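Francisella virulence factor (Francisella novicida, PDB 5EVG) is of unknown molecular function but probably contributes to the virulence of Francisella. Local coordinates at residues K80-Y85 against Q97-A102; V44-H49 against D61-E66; T21-V26 against L70-G75. All coordinates share one frame; numbering follows the deposited sequence. Where two conformers were deposited one is given.

Interaction 1 of 3, residues K80-Y85 against Q97-A102; sequences KYICLY and QLRGYA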
loop_
_atom_site.group_PDB
_atom_site.type_symbol
_atom_site.label_atom_id
_atom_site.label_comp_id
_atom_site.label_asym_id
_atom_site.label_seq_id
_atom_site.Cartn_x
_atom_site.Cartn_y
_atom_site.Cartn_z
ATOM N N LYS A 80 5.824 -1.912 4.160
ATOM C CA LYS A 80 6.035 -0.634 4.819
ATOM C C LYS A 80 5.397 0.419 3.929
ATOM O O LYS A 80 5.668 0.440 2.725
ATOM C CB LYS A 80 7.534 -0.339 5.024
ATOM C CG LYS A 80 8.356 -1.488 5.629
ATOM C CD LYS A 80 9.867 -1.156 5.655
ATOM C CE LYS A 80 10.714 -2.329 6.131
ATOM N NZ LYS A 80 12.183 -1.996 6.094
ATOM N N TYR A 81 4.545 1.278 4.502
ATOM C CA TYR A 81 3.678 2.099 3.672
ATOM C C TYR A 81 3.484 3.494 4.253
ATOM O O TYR A 81 3.738 3.751 5.430
ATOM C CB TYR A 81 2.311 1.432 3.509
ATOM C CG TYR A 81 1.408 1.680 4.695
ATOM C CD1 TYR A 81 1.529 0.936 5.866
ATOM C CD2 TYR A 81 0.430 2.680 4.644
ATOM C CE1 TYR A 81 0.686 1.177 6.958
ATOM C CE2 TYR A 81 -0.396 2.931 5.724
ATOM C CZ TYR A 81 -0.263 2.183 6.882
ATOM O OH TYR A 81 -1.119 2.432 7.950
ATOM N N ILE A 82 2.984 4.393 3.408
ATOM C CA ILE A 82 2.521 5.704 3.841
ATOM C C ILE A 82 1.280 6.043 3.028
ATOM O O ILE A 82 1.203 5.699 1.846
ATOM C CB ILE A 82 3.638 6.753 3.648
ATOM C CG1 ILE A 82 3.190 8.123 4.150
ATOM C CG2 ILE A 82 4.021 6.846 2.177
ATOM C CD1 ILE A 82 4.362 9.076 4.241
ATOM N N CYS A 83 0.284 6.665 3.676
ATOM C CA CYS A 83 -0.894 7.180 2.982
ATOM C C CYS A 83 -0.682 8.646 2.640
ATOM O O CYS A 83 -0.115 9.404 3.433
ATOM C CB CYS A 83 -2.155 7.033 3.833
ATOM S SG CYS A 83 -2.827 5.358 3.695
ATOM N N LEU A 84 -1.137 9.035 1.457
ATOM C CA LEU A 84 -1.010 10.406 0.988
ATOM C C LEU A 84 -2.400 11.012 0.907
ATOM O O LEU A 84 -3.326 10.403 0.349
ATOM C CB LEU A 84 -0.296 10.465 -0.360
ATOM C CG LEU A 84 1.065 9.786 -0.431
ATOM C CD1 LEU A 84 1.579 9.755 -1.851
ATOM C CD2 LEU A 84 2.007 10.575 0.433
ATOM N N TYR A 85 -2.555 12.171 1.491
ATOM C CA TYR A 85 -3.883 12.740 1.600
ATOM C C TYR A 85 -4.008 14.000 0.746
ATOM O O TYR A 85 -3.024 14.717 0.540
ATOM C CB TYR A 85 -4.188 13.057 3.069
ATOM C CG TYR A 85 -4.178 11.825 3.925
ATOM C CD1 TYR A 85 -5.310 11.031 4.059
ATOM C CD2 TYR A 85 -3.012 11.417 4.572
ATOM C CE1 TYR A 85 -5.289 9.874 4.837
ATOM C CE2 TYR A 85 -2.986 10.273 5.342
ATOM C CZ TYR A 85 -4.118 9.506 5.476
ATOM O OH TYR A 85 -4.061 8.366 6.247
ATOM N N GLN A 97 -4.194 8.295 -1.306
ATOM C CA GLN A 97 -3.295 7.385 -1.993
ATOM C C GLN A 97 -2.426 6.646 -0.985
ATOM O O GLN A 97 -2.261 7.071 0.156
ATOM C CB GLN A 97 -2.406 8.139 -2.984
ATOM C CG GLN A 97 -3.151 8.778 -4.144
ATOM C CD GLN A 97 -2.190 9.464 -5.097
ATOM O OE1 GLN A 97 -1.986 9.008 -6.222
ATOM N NE2 GLN A 97 -1.588 10.560 -4.647
ATOM N N LEU A 98 -1.890 5.520 -1.409
ATOM C CA LEU A 98 -0.976 4.763 -0.570
ATOM C C LEU A 98 0.232 4.393 -1.405
ATOM O O LEU A 98 0.089 3.941 -2.546
ATOM C CB LEU A 98 -1.654 3.495 0.010
ATOM C CG LEU A 98 -0.751 2.581 0.851
ATOM C CD1 LEU A 98 -1.613 1.823 1.843
ATOM C CD2 LEU A 98 0.024 1.593 -0.009
ATOM N N ARG A 99 1.427 4.554 -0.827
ATOM C CA ARG A 99 2.680 4.124 -1.440
ATOM C C ARG A 99 3.384 3.191 -0.467
ATOM O O ARG A 99 3.627 3.569 0.686
ATOM C CB ARG A 99 3.573 5.321 -1.783
ATOM C CG ARG A 99 4.939 4.942 -2.340
ATOM C CD ARG A 99 5.671 6.141 -2.978
ATOM N NE ARG A 99 6.011 7.186 -2.015
ATOM C CZ ARG A 99 7.127 7.206 -1.294
ATOM N NH1 ARG A 99 8.024 6.239 -1.418
ATOM N NH2 ARG A 99 7.348 8.201 -0.447
ATOM N N GLY A 100 3.705 1.977 -0.925
ATOM C CA GLY A 100 4.252 0.960 -0.052
ATOM C C GLY A 100 5.340 0.166 -0.742
ATOM O O GLY A 100 5.480 0.197 -1.969
ATOM N N TYR A 101 6.103 -0.554 0.079
ATOM C CA TYR A 101 7.185 -1.420 -0.362
ATOM C C TYR A 101 6.994 -2.772 0.294
ATOM O O TYR A 101 6.767 -2.840 1.504
ATOM C CB TYR A 101 8.553 -0.846 0.015
ATOM C CG TYR A 101 8.869 0.433 -0.736
ATOM C CD1 TYR A 101 8.354 1.647 -0.316
ATOM C CD2 TYR A 101 9.674 0.416 -1.867
ATOM C CE1 TYR A 101 8.632 2.820 -1.006
ATOM C CE2 TYR A 101 9.964 1.584 -2.559
ATOM C CZ TYR A 101 9.437 2.779 -2.124
ATOM O OH TYR A 101 9.714 3.946 -2.812
ATOM N N ALA A 102 7.073 -3.833 -0.504
ATOM C CA ALA A 102 6.833 -5.189 -0.042
ATOM C C ALA A 102 8.164 -5.876 0.234
ATOM O O ALA A 102 9.176 -5.582 -0.411
ATOM C CB ALA A 102 6.032 -5.981 -1.079
#

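Interaction 2 of 3, residues V44-H49 against D61-E66; sequences VRTSTH and DKNLKE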
loop_
_atom_site.group_PDB
_atom_site.type_symbol
_atom_site.label_atom_id
_atom_site.label_comp_id
_atom_site.label_asym_id
_atom_site.label_seq_id
_atom_site.Cartn_x
_atom_site.Cartn_y
_atom_site.Cartn_z
ATOM N N VAL A 44 4.076 -1.174 -4.089
ATOM C CA VAL A 44 2.632 -1.293 -4.206
ATOM C C VAL A 44 2.028 0.096 -4.062
ATOM O O VAL A 44 2.438 0.878 -3.196
ATOM C CB VAL A 44 2.064 -2.293 -3.178
ATOM C CG1 VAL A 44 2.342 -1.852 -1.757
ATOM C CG2 VAL A 44 0.577 -2.501 -3.401
ATOM N N ARG A 45 1.101 0.425 -4.956
ATOM C CA ARG A 45 0.429 1.714 -4.960
ATOM C C ARG A 45 -1.065 1.442 -5.030
ATOM O O ARG A 45 -1.506 0.667 -5.884
ATOM C CB ARG A 45 0.869 2.575 -6.148
ATOM C CG ARG A 45 2.391 2.695 -6.306
ATOM C CD ARG A 45 2.782 4.057 -6.847
ATOM N NE ARG A 45 4.201 4.332 -6.629
ATOM C CZ ARG A 45 4.705 5.543 -6.413
ATOM N NH1 ARG A 45 3.900 6.597 -6.373
ATOM N NH2 ARG A 45 6.011 5.701 -6.225
ATOM N N THR A 46 -1.832 2.047 -4.123
ATOM C CA THR A 46 -3.288 1.912 -4.125
ATOM C C THR A 46 -3.926 3.280 -3.920
ATOM O O THR A 46 -3.285 4.213 -3.425
ATOM C CB THR A 46 -3.781 0.929 -3.051
ATOM O OG1 THR A 46 -3.510 1.452 -1.744
ATOM C CG2 THR A 46 -3.089 -0.426 -3.218
ATOM N N SER A 47 -5.197 3.401 -4.324
ATOM C CA SER A 47 -5.856 4.696 -4.341
ATOM C C SER A 47 -7.369 4.521 -4.245
ATOM O O SER A 47 -7.926 3.569 -4.796
ATOM C CB SER A 47 -5.502 5.460 -5.624
ATOM O OG SER A 47 -6.136 6.717 -5.666
ATOM N N THR A 48 -8.024 5.475 -3.564
ATOM C CA THR A 48 -9.483 5.565 -3.469
ATOM C C THR A 48 -9.891 7.034 -3.460
ATOM O O THR A 48 -9.266 7.852 -2.771
ATOM C CB THR A 48 -10.025 4.885 -2.197
ATOM O OG1 THR A 48 -9.450 3.583 -2.068
ATOM C CG2 THR A 48 -11.555 4.733 -2.263
ATOM N N HIS A 49 -10.929 7.361 -4.227
ATOM C CA HIS A 49 -11.447 8.722 -4.234
ATOM C C HIS A 49 -12.005 9.090 -2.862
ATOM O O HIS A 49 -12.524 8.246 -2.130
ATOM C CB HIS A 49 -12.534 8.879 -5.296
ATOM C CG HIS A 49 -13.229 10.200 -5.241
ATOM N ND1 HIS A 49 -12.689 11.346 -5.782
ATOM C CD2 HIS A 49 -14.399 10.570 -4.666
ATOM C CE1 HIS A 49 -13.507 12.361 -5.567
ATOM N NE2 HIS A 49 -14.550 11.918 -4.889
ATOM N N ASP A 61 -7.198 2.940 5.496
ATOM C CA ASP A 61 -7.318 1.522 5.820
ATOM C C ASP A 61 -7.784 0.722 4.609
ATOM O O ASP A 61 -7.301 -0.388 4.375
ATOM C CB ASP A 61 -8.269 1.322 7.003
ATOM C CG ASP A 61 -7.590 1.535 8.341
ATOM O OD1 ASP A 61 -6.372 1.233 8.446
ATOM O OD2 ASP A 61 -8.269 1.996 9.286
ATOM N N LYS A 62 -8.713 1.274 3.817
ATOM C CA LYS A 62 -9.150 0.602 2.591
ATOM C C LYS A 62 -7.989 0.435 1.608
ATOM O O LYS A 62 -7.826 -0.623 0.980
ATOM C CB LYS A 62 -10.277 1.405 1.944
ATOM C CG LYS A 62 -11.076 0.658 0.884
ATOM C CD LYS A 62 -12.455 1.298 0.693
ATOM C CE LYS A 62 -13.051 1.019 -0.692
ATOM N NZ LYS A 62 -13.059 -0.428 -1.049
ATOM N N ASN A 63 -7.210 1.501 1.417
ATOM C CA ASN A 63 -5.984 1.429 0.623
ATOM C C ASN A 63 -5.052 0.346 1.146
ATOM O O ASN A 63 -4.472 -0.426 0.369
ATOM C CB ASN A 63 -5.248 2.763 0.689
ATOM C CG ASN A 63 -5.920 3.846 -0.147
ATOM O OD1 ASN A 63 -5.536 5.015 -0.092
ATOM N ND2 ASN A 63 -6.887 3.455 -0.942
ATOM N N LEU A 64 -4.869 0.303 2.463
ATOM C CA LEU A 64 -3.942 -0.667 3.042
ATOM C C LEU A 64 -4.440 -2.094 2.849
ATOM O O LEU A 64 -3.640 -3.003 2.599
ATOM C CB LEU A 64 -3.734 -0.361 4.520
ATOM C CG LEU A 64 -2.794 -1.287 5.281
ATOM C CD1 LEU A 64 -1.418 -1.336 4.566
ATOM C CD2 LEU A 64 -2.684 -0.818 6.731
ATOM N N LYS A 65 -5.762 -2.308 2.944
ATOM C CA LYS A 65 -6.313 -3.644 2.724
ATOM C C LYS A 65 -5.984 -4.145 1.326
ATOM O O LYS A 65 -5.595 -5.305 1.154
ATOM C CB LYS A 65 -7.834 -3.644 2.945
ATOM C CG LYS A 65 -8.479 -5.025 2.847
ATOM C CD LYS A 65 -10.012 -4.942 3.036
ATOM C CE LYS A 65 -10.655 -6.302 3.054
ATOM N NZ LYS A 65 -12.128 -6.157 3.277
ATOM N N GLU A 66 -6.130 -3.278 0.312
ATOM C CA GLU A 66 -5.809 -3.672 -1.056
ATOM C C GLU A 66 -4.308 -3.898 -1.214
ATOM O O GLU A 66 -3.877 -4.810 -1.933
ATOM C CB GLU A 66 -6.302 -2.605 -2.036
ATOM C CG GLU A 66 -5.897 -2.811 -3.492
ATOM C CD GLU A 66 -6.545 -4.025 -4.133
ATOM O OE1 GLU A 66 -7.479 -4.605 -3.538
ATOM O OE2 GLU A 66 -6.127 -4.388 -5.248
#

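Interaction 3 of 3, residues T21-V26 against L70-G75; sequences TDPSQV and LAAQHG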
loop_
_atom_site.group_PDB
_atom_site.type_symbol
_atom_site.label_atom_id
_atom_site.label_comp_id
_atom_site.label_asym_id
_atom_site.label_seq_id
_atom_site.Cartn_x
_atom_site.Cartn_y
_atom_site.Cartn_z
ATOM N N THR A 21 1.200 -15.820 -0.028
ATOM C CA THR A 21 0.875 -15.939 1.383
ATOM C C THR A 21 -0.526 -15.374 1.621
ATOM O O THR A 21 -1.175 -14.861 0.710
ATOM C CB THR A 21 1.921 -15.233 2.246
ATOM O OG1 THR A 21 1.642 -15.496 3.625
ATOM C CG2 THR A 21 1.884 -13.734 1.998
ATOM N N ASP A 22 -1.022 -15.508 2.902
ATOM C CA ASP A 22 -2.348 -15.013 3.253
ATOM C C ASP A 22 -2.248 -13.583 3.782
ATOM O O ASP A 22 -1.284 -13.250 4.486
ATOM C CB ASP A 22 -2.995 -15.920 4.304
ATOM C CG ASP A 22 -4.427 -15.515 4.642
ATOM O OD1 ASP A 22 -5.358 -15.857 3.871
ATOM O OD2 ASP A 22 -4.626 -14.870 5.695
ATOM N N PRO A 23 -3.213 -12.715 3.441
ATOM C CA PRO A 23 -3.170 -11.341 3.968
ATOM C C PRO A 23 -2.916 -11.271 5.466
ATOM O O PRO A 23 -2.157 -10.396 5.903
ATOM C CB PRO A 23 -4.549 -10.782 3.588
ATOM C CG PRO A 23 -4.890 -11.510 2.319
ATOM C CD PRO A 23 -4.352 -12.914 2.522
ATOM N N SER A 24 -3.488 -12.192 6.265
ATOM C CA SER A 24 -3.263 -12.143 7.708
ATOM C C SER A 24 -1.787 -12.309 8.096
ATOM O O SER A 24 -1.418 -11.987 9.236
ATOM C CB SER A 24 -4.099 -13.203 8.420
ATOM O OG SER A 24 -3.707 -14.513 8.048
ATOM N N GLN A 25 -0.937 -12.792 7.188
ATOM C CA GLN A 25 0.461 -13.028 7.525
ATOM C C GLN A 25 1.350 -11.825 7.257
ATOM O O GLN A 25 2.537 -11.849 7.629
ATOM C CB GLN A 25 1.001 -14.221 6.736
ATOM C CG GLN A 25 0.236 -15.533 6.988
ATOM C CD GLN A 25 0.968 -16.731 6.416
ATOM O OE1 GLN A 25 0.644 -17.189 5.326
ATOM N NE2 GLN A 25 1.932 -17.255 7.152
ATOM N N VAL A 26 0.811 -10.783 6.639
ATOM C CA VAL A 26 1.621 -9.634 6.231
ATOM C C VAL A 26 1.764 -8.677 7.409
ATOM O O VAL A 26 0.774 -8.116 7.894
ATOM C CB VAL A 26 0.990 -8.927 5.024
ATOM C CG1 VAL A 26 1.835 -7.680 4.613
ATOM C CG2 VAL A 26 0.824 -9.903 3.864
ATOM N N LEU A 70 -2.467 -7.412 -2.425
ATOM C CA LEU A 70 -1.520 -7.528 -3.531
ATOM C C LEU A 70 -0.170 -8.046 -3.052
ATOM O O LEU A 70 0.467 -8.866 -3.731
ATOM C CB LEU A 70 -1.338 -6.167 -4.212
ATOM C CG LEU A 70 -2.553 -5.629 -4.952
ATOM C CD1 LEU A 70 -2.292 -4.234 -5.501
ATOM C CD2 LEU A 70 -2.930 -6.605 -6.059
ATOM N N ALA A 71 0.302 -7.556 -1.904
ATOM C CA ALA A 71 1.591 -8.030 -1.400
ATOM C C ALA A 71 1.525 -9.516 -1.065
ATOM O O ALA A 71 2.426 -10.286 -1.431
ATOM C CB ALA A 71 2.008 -7.215 -0.178
ATOM N N ALA A 72 0.449 -9.944 -0.400
ATOM C CA ALA A 72 0.291 -11.362 -0.083
ATOM C C ALA A 72 0.235 -12.217 -1.348
ATOM O O ALA A 72 0.751 -13.342 -1.369
ATOM C CB ALA A 72 -0.963 -11.581 0.772
ATOM N N GLN A 73 -0.386 -11.705 -2.416
ATOM C CA GLN A 73 -0.442 -12.465 -3.662
ATOM C C GLN A 73 0.943 -12.680 -4.255
ATOM O O GLN A 73 1.184 -13.702 -4.910
ATOM C CB GLN A 73 -1.349 -11.760 -4.671
ATOM C CG GLN A 73 -2.833 -11.925 -4.379
ATOM C CD GLN A 73 -3.717 -11.006 -5.220
ATOM O OE1 GLN A 73 -3.240 -10.292 -6.111
ATOM N NE2 GLN A 73 -5.015 -11.019 -4.931
ATOM N N HIS A 74 1.866 -11.745 -4.032
ATOM C CA HIS A 74 3.233 -11.869 -4.527
ATOM C C HIS A 74 4.191 -12.468 -3.503
ATOM O O HIS A 74 5.405 -12.494 -3.744
ATOM C CB HIS A 74 3.739 -10.507 -5.006
ATOM C CG HIS A 74 3.107 -10.071 -6.284
ATOM N ND1 HIS A 74 1.884 -9.434 -6.329
ATOM C CD2 HIS A 74 3.500 -10.223 -7.569
ATOM C CE1 HIS A 74 1.560 -9.197 -7.588
ATOM N NE2 HIS A 74 2.525 -9.665 -8.360
ATOM N N GLY A 75 3.678 -12.956 -2.377
ATOM C CA GLY A 75 4.474 -13.727 -1.452
ATOM C C GLY A 75 5.145 -12.932 -0.359
ATOM O O GLY A 75 5.871 -13.521 0.451
#

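Interaction 1 of 3, residues K80-Y85 against Q97-A102
Lys-80, Ile-82 and Leu-84 pair with Tyr-101, Arg-99 and Gln-97 in a regular antiparallel ladder. The two strands form a beta hairpin within a mixed sheet. Each of these three pairs is hydrogen-bonded in both directions. Arg-99 N to Ile-82 O is nearly straight, 169° at the hydrogen and 2.9 Å long. Leu-84 N to Gln-97 O measures 2.6 Å. Between them sit the non-hydrogen-bonded pairs Tyr-81 with Gly-100 and Cys-83 with Leu-98. At the first, the CA atoms of Tyr-81 and Gly-100 come within 3.9 Å, and Gly-100 brings no side chain to the face that carries the Tyr-81 ring.

On that face Leu-98 crosses Tyr-81 at about a right angle. With its CG between the backbone N and the carbonyl carbon (chi1 81°), the Tyr-81 ring sits where CD2 is 3.6 Å from Leu-98 CD1, which meets the ring obliquely. The ring also touches Leu-64 of helix 56-73. The other face carries Ile-82 and Arg-99. In one of the two conformers of Arg-99, Ile-82 CG2 lies over one face of the guanidinium, and NH1 makes a weak bond to Tyr-101 OH.

Strand 42-49 borders the far side of 97-102, through backbone bonds to Leu-98 and Gly-100. Cys-83 SG forms a disulfide with Cys-60 SG of the helix, and still lies 4.2 Å from Leu-98 CD1.

Interaction 2 of 3, residues V44-H49 against D61-E66
Thr-46 holds OG1 between its backbone N and carbonyl carbon (chi1 66°), which brings the hydroxyl to Asn-63 O, while CG2, anti to the carbonyl carbon, reaches Glu-66. Asn-63 has its CG anti to its own carbonyl carbon, and the side chains of Thr-46 and Asn-63 slide past each other in opposite directions.

Thr-46 OG1 donates to the backbone carbonyl Asn-63 O at 3.0 Å. The approach is far from head-on: the C=O to donor angle is 102° and the donor stands above the carbonyl plane. The same OG1 lies 3.3 Å from Asn-63 CB, so the hydroxyl is packed against the helix as well as bonded to it. Nearly one turn further on, the CG of Glu-66 rests 3.7 Å from Thr-46 CG2. Here the aliphatic part of the acid does the touching.

Two residues further along the strand, Thr-48 faces the Asn-63 amide group. Its OG1 is also hydrogen-bonded to Thr-6 OG1. Thr-48 CG2 reaches the aliphatic chain of Lys-62, with CE 4.3 Å away.

Strand and helix run in largely opposite senses, 142° apart, and their axes come within 7.6 Å. Leu-98 of the neighbouring strand touches both Thr-46 and Asn-63. This is the interface of a two-layer alpha/beta sandwich, one helix packed on one face of a mixed sheet, with threonines of the strand facing the helix.

Interaction 3 of 3, residues T21-V26 against L70-G75
Ala-72 O is gripped by two backbone donors, one from each segment. Thr-21 N reaches it at 2.9 Å, with 164° at the hydrogen. Gly-75 N comes in at 3.1 Å from the opposite face of the carbonyl plane. The Gly-75 bond belongs to the Schellman motif that ends the helix, with Gly-75, at positive phi, as its C-prime residue. The carbonyl is therefore used twice, once by its own turn and once by the loop.

The loop packs against the Ala-72 methyl. Thr-21 O is 3.3 Å from Ala-72 CB, and the apolar contacts come from Val-26 CG2 and Pro-23 CD. Thr-21 CG2, set between its backbone N and carbonyl carbon, lies alongside Ala-72 CA at 3.5 Å. With CG2 there, OG1 falls anti to N (chi1 -174°) and donates to Gln-25 OE1.

The loop also braces itself. Asp-22 OD2 accepts from both Ser-24 N and Ser-24 OG, and the bond to the backbone N two residues on makes an Asx turn that leads into the 3-10 segment 23-25. On the helix side, His-74 ND1 is hydrogen-bonded to Leu-70 O in the ring plane, while the ring stacks with Tyr-10.

The contact lies at the C-terminal end of helix 56-73, where the loop between strands 7-12 and 27-30 passes; Pro-23 and Val-26 also touch Ile-68 of that helix.

How the interactions relate
Interactions 1 and 2 lie near the middle of the chain, and interaction 3 lies toward its edge. Strands 95-103 and 42-49 are neighbours, so interactions 1 and 2 meet directly; Leu-98 CD1 also packs on Leu-64 CA of the helix. Interactions 2 and 3 share helix 56-73, touching where Val-44 packs on Leu-70. Their chemistry follows place. Interaction 1 is backbone pairing within the sheet. Interaction 2 joins sheet to helix through threonine side chains that meet the helix backbone and the Asn-63 side chain. Interaction 3 ties a partly exposed loop to the helix end by one backbone bond and methyl contacts. All three are partly buried.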